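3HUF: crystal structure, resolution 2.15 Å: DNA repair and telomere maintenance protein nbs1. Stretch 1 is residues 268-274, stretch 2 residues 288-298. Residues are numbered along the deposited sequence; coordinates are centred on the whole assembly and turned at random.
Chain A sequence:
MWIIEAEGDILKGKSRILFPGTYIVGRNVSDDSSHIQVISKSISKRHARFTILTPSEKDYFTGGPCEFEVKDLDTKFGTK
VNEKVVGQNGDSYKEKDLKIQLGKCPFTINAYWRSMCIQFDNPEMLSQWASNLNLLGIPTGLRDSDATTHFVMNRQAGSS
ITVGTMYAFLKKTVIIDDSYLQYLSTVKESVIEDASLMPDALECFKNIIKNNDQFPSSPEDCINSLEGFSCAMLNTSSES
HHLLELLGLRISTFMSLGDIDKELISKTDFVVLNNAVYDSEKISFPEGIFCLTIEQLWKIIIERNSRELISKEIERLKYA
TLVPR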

# COMPACT_ATOMS: atom_id res chain seq x y z
N THR A 268 -31.99 -9.45 -16.58
CA THR A 268 -31.27 -8.94 -15.42
C THR A 268 -32.05 -9.21 -14.12
O THR A 268 -33.21 -8.83 -13.99
CB THR A 268 -30.94 -7.44 -15.61
OG1 THR A 268 -29.81 -7.31 -16.48
CG2 THR A 268 -30.62 -6.76 -14.29
N ASP A 269 -31.38 -9.87 -13.18
CA ASP A 269 -32.00 -10.29 -11.93
C ASP A 269 -32.32 -9.15 -10.94
O ASP A 269 -33.33 -9.21 -10.24
CB ASP A 269 -31.17 -11.41 -11.28
CG ASP A 269 -31.09 -12.66 -12.16
OD1 ASP A 269 -32.13 -13.07 -12.71
OD2 ASP A 269 -29.99 -13.22 -12.30
N PHE A 270 -31.46 -8.13 -10.89
CA PHE A 270 -31.73 -6.92 -10.10
C PHE A 270 -30.91 -5.71 -10.55
O PHE A 270 -29.90 -5.85 -11.25
CB PHE A 270 -31.50 -7.17 -8.60
CG PHE A 270 -30.11 -7.66 -8.26
CD1 PHE A 270 -29.07 -6.76 -8.06
CD2 PHE A 270 -29.86 -9.02 -8.13
CE1 PHE A 270 -27.80 -7.21 -7.75
CE2 PHE A 270 -28.59 -9.47 -7.83
CZ PHE A 270 -27.56 -8.56 -7.63
N VAL A 271 -31.34 -4.52 -10.14
CA VAL A 271 -30.60 -3.28 -10.37
C VAL A 271 -29.80 -2.89 -9.13
O VAL A 271 -30.34 -2.81 -8.02
CB VAL A 271 -31.56 -2.12 -10.78
CG1 VAL A 271 -30.81 -0.80 -10.89
CG2 VAL A 271 -32.27 -2.44 -12.09
N VAL A 272 -28.49 -2.67 -9.31
CA VAL A 272 -27.67 -2.09 -8.25
C VAL A 272 -27.66 -0.57 -8.41
O VAL A 272 -27.48 -0.06 -9.51
CB VAL A 272 -26.20 -2.61 -8.27
CG1 VAL A 272 -25.49 -2.23 -6.99
CG2 VAL A 272 -26.17 -4.11 -8.45
N LEU A 273 -27.89 0.16 -7.32
CA LEU A 273 -27.87 1.63 -7.41
C LEU A 273 -26.67 2.26 -6.70
O LEU A 273 -26.29 1.83 -5.61
CB LEU A 273 -29.21 2.22 -6.92
CG LEU A 273 -29.60 2.26 -5.44
CD1 LEU A 273 -29.11 3.54 -4.76
CD2 LEU A 273 -31.12 2.12 -5.28
N ASN A 274 -26.06 3.24 -7.37
CA ASN A 274 -25.04 4.13 -6.78
C ASN A 274 -23.99 3.46 -5.88
O ASN A 274 -22.97 2.95 -6.34
CB ASN A 274 -25.74 5.27 -6.01
CG ASN A 274 -24.89 6.52 -5.91
OD1 ASN A 274 -24.11 6.69 -4.96
ND2 ASN A 274 -25.06 7.42 -6.88
N GLY A 288 -40.77 -0.53 -12.78
CA GLY A 288 -41.20 -1.45 -11.74
C GLY A 288 -40.09 -2.45 -11.35
O GLY A 288 -40.41 -3.52 -10.75
N ILE A 289 -38.84 -2.07 -11.79
CA ILE A 289 -37.66 -2.91 -11.55
C ILE A 289 -37.33 -3.07 -10.06
O ILE A 289 -37.69 -2.19 -9.20
CB ILE A 289 -36.45 -2.34 -12.31
N PHE A 290 -36.65 -4.23 -9.76
CA PHE A 290 -36.22 -4.49 -8.38
C PHE A 290 -34.80 -3.97 -8.12
O PHE A 290 -33.84 -4.36 -8.79
CB PHE A 290 -36.35 -5.99 -8.07
CG PHE A 290 -35.54 -6.46 -6.89
CD1 PHE A 290 -35.62 -5.82 -5.66
CD2 PHE A 290 -34.73 -7.58 -7.01
CE1 PHE A 290 -34.87 -6.27 -4.58
CE2 PHE A 290 -33.98 -8.04 -5.93
CZ PHE A 290 -34.05 -7.38 -4.71
N CYS A 291 -34.68 -3.08 -7.14
CA CYS A 291 -33.41 -2.41 -6.84
C CYS A 291 -32.79 -2.77 -5.48
O CYS A 291 -33.50 -3.10 -4.53
CB CYS A 291 -33.56 -0.89 -6.93
SG CYS A 291 -34.14 -0.29 -8.53
N LEU A 292 -31.46 -2.70 -5.43
CA LEU A 292 -30.64 -2.94 -4.24
C LEU A 292 -29.48 -1.96 -4.22
O LEU A 292 -28.98 -1.57 -5.28
CB LEU A 292 -30.05 -4.35 -4.28
CG LEU A 292 -30.96 -5.57 -4.15
CD1 LEU A 292 -30.24 -6.82 -4.64
CD2 LEU A 292 -31.45 -5.75 -2.70
N THR A 293 -29.04 -1.56 -3.02
CA THR A 293 -27.75 -0.88 -2.86
C THR A 293 -26.69 -1.95 -2.65
O THR A 293 -27.02 -3.08 -2.29
CB THR A 293 -27.73 0.13 -1.66
OG1 THR A 293 -28.00 -0.55 -0.43
CG2 THR A 293 -28.76 1.23 -1.85
N ILE A 294 -25.42 -1.60 -2.88
CA ILE A 294 -24.30 -2.49 -2.55
C ILE A 294 -24.28 -2.78 -1.04
O ILE A 294 -24.01 -3.90 -0.60
CB ILE A 294 -22.94 -1.91 -2.99
CG1 ILE A 294 -23.01 -1.40 -4.43
CG2 ILE A 294 -21.85 -2.96 -2.84
CD1 ILE A 294 -21.70 -0.87 -5.00
N GLU A 295 -24.60 -1.74 -0.26
CA GLU A 295 -24.76 -1.83 1.18
C GLU A 295 -25.77 -2.92 1.56
O GLU A 295 -25.52 -3.72 2.47
CB GLU A 295 -25.19 -0.46 1.75
CG GLU A 295 -24.08 0.62 1.78
CD GLU A 295 -23.96 1.45 0.48
OE1 GLU A 295 -24.43 1.01 -0.60
OE2 GLU A 295 -23.37 2.56 0.54
N GLN A 296 -26.89 -2.98 0.85
CA GLN A 296 -27.90 -4.01 1.07
C GLN A 296 -27.42 -5.38 0.58
O GLN A 296 -27.72 -6.41 1.20
CB GLN A 296 -29.21 -3.63 0.38
CG GLN A 296 -30.01 -2.55 1.11
CD GLN A 296 -31.11 -1.94 0.24
OE1 GLN A 296 -30.85 -1.51 -0.89
NE2 GLN A 296 -32.33 -1.88 0.76
N LEU A 297 -26.67 -5.37 -0.51
CA LEU A 297 -26.11 -6.58 -1.11
C LEU A 297 -25.04 -7.23 -0.22
O LEU A 297 -24.94 -8.46 -0.18
CB LEU A 297 -25.49 -6.25 -2.47
CG LEU A 297 -25.84 -7.04 -3.74
CD1 LEU A 297 -24.72 -6.87 -4.75
CD2 LEU A 297 -26.09 -8.51 -3.46
N TRP A 298 -24.25 -6.40 0.47
CA TRP A 298 -23.24 -6.87 1.42
C TRP A 298 -23.87 -7.60 2.61
O TRP A 298 -23.35 -8.62 3.06
CB TRP A 298 -22.40 -5.69 1.90
CG TRP A 298 -21.21 -6.03 2.77
CD1 TRP A 298 -21.13 -5.91 4.12
CD2 TRP A 298 -19.93 -6.51 2.33
NE1 TRP A 298 -19.87 -6.29 4.56
CE2 TRP A 298 -19.12 -6.66 3.48
CE3 TRP A 298 -19.38 -6.82 1.07
CZ2 TRP A 298 -17.80 -7.13 3.42
CZ3 TRP A 298 -18.06 -7.29 1.01
CH2 TRP A 298 -17.29 -7.43 2.18

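Two neighbouring parallel strands, around Val271-Val272 and Cys291-Leu292, run side by side with their axes 4.6 Å apart at closest approach and their N-to-C directions 37° apart; the second chain segment then turns into a helix whose first residues close over one side of the pair. Together the two stretches bury 575 Å².

Three backbone hydrogen bonds set the register. Val271 N donates to Phe290 O (2.8 Å, nearly straight at 177°), Leu292 N donates to Val271 O (2.8 Å), and Leu273 N donates to Leu292 O (2.9 Å). Val271 thus reaches to both flanks of Cys291, as a parallel ladder requires, and Leu292 uses both its N and its O on the opposite strand. Two CA-H...O contacts tighten the same seam: Cys291 CA lies 3.3 Å from Val271 O, and Val272 CA lies 3.3 Å from Leu292 O.

Side chains alternate between the two faces. On the face bearing Val272 and Leu292, shape matters most. Phe270 is the large bump: its CA-to-CB bond points toward the second stretch, and its ring (chi1 p) lies in a pocket made partly by Leu292 and Leu297. Leu292 (m, t) brings the end of its side chain nearer to the first stretch and sets CD1 over one face of that ring, 3.8 Å from the centroid of Phe270 and 20° off the ring normal, a CH-pi contact; the closest atoms are Leu292 CD1 and Phe270 CD1, at 3.6 Å. Leu297, one turn into the helix, approaches the same ring obliquely, with its CD1 4.3 Å from Phe270 CE1. Farther along, Val272 is met by Ile294, whose side chain starts sideways but ends closer: Val272 CG1 and Ile294 CG1 are 3.7 Å apart. Phe270, Val272, Leu292, Ile294 and Leu297 are all buried.

At the start of the contact, Phe290 packs beside the base of Phe270 rather than stacking on its ring. Phe290 CD2 sits 3.6 Å from Phe270 CB, while Asp269 O lies at the edge of the Phe290 ring, 3.9 Å from Phe290 CD2.

The face carrying Val271 and Cys291 is more open. Val271 CB rests 3.9 Å from Cys291 SG, and Val271 CG2 comes 4.2 Å from Ile289 CB, the last side-chain atom modelled for Ile289. Leu273, though exposed, spreads over two neighbours: its CD2 is 4.2 Å from Cys291 CB, and its CD1 is 3.7 Å from Thr293 CG2.

Thr293 sits right before the helix. As N-cap, its OG1 accepts from Gln296 N (3.0 Å), and Gln296 OE1 folds back to accept from Thr293 N (2.8 Å) and from Thr293 OG1 (3.0 Å). The helical bond from Leu297 N to Thr293 O (2.9 Å) follows, in the turn that carries Leu297 to the Phe270 ring.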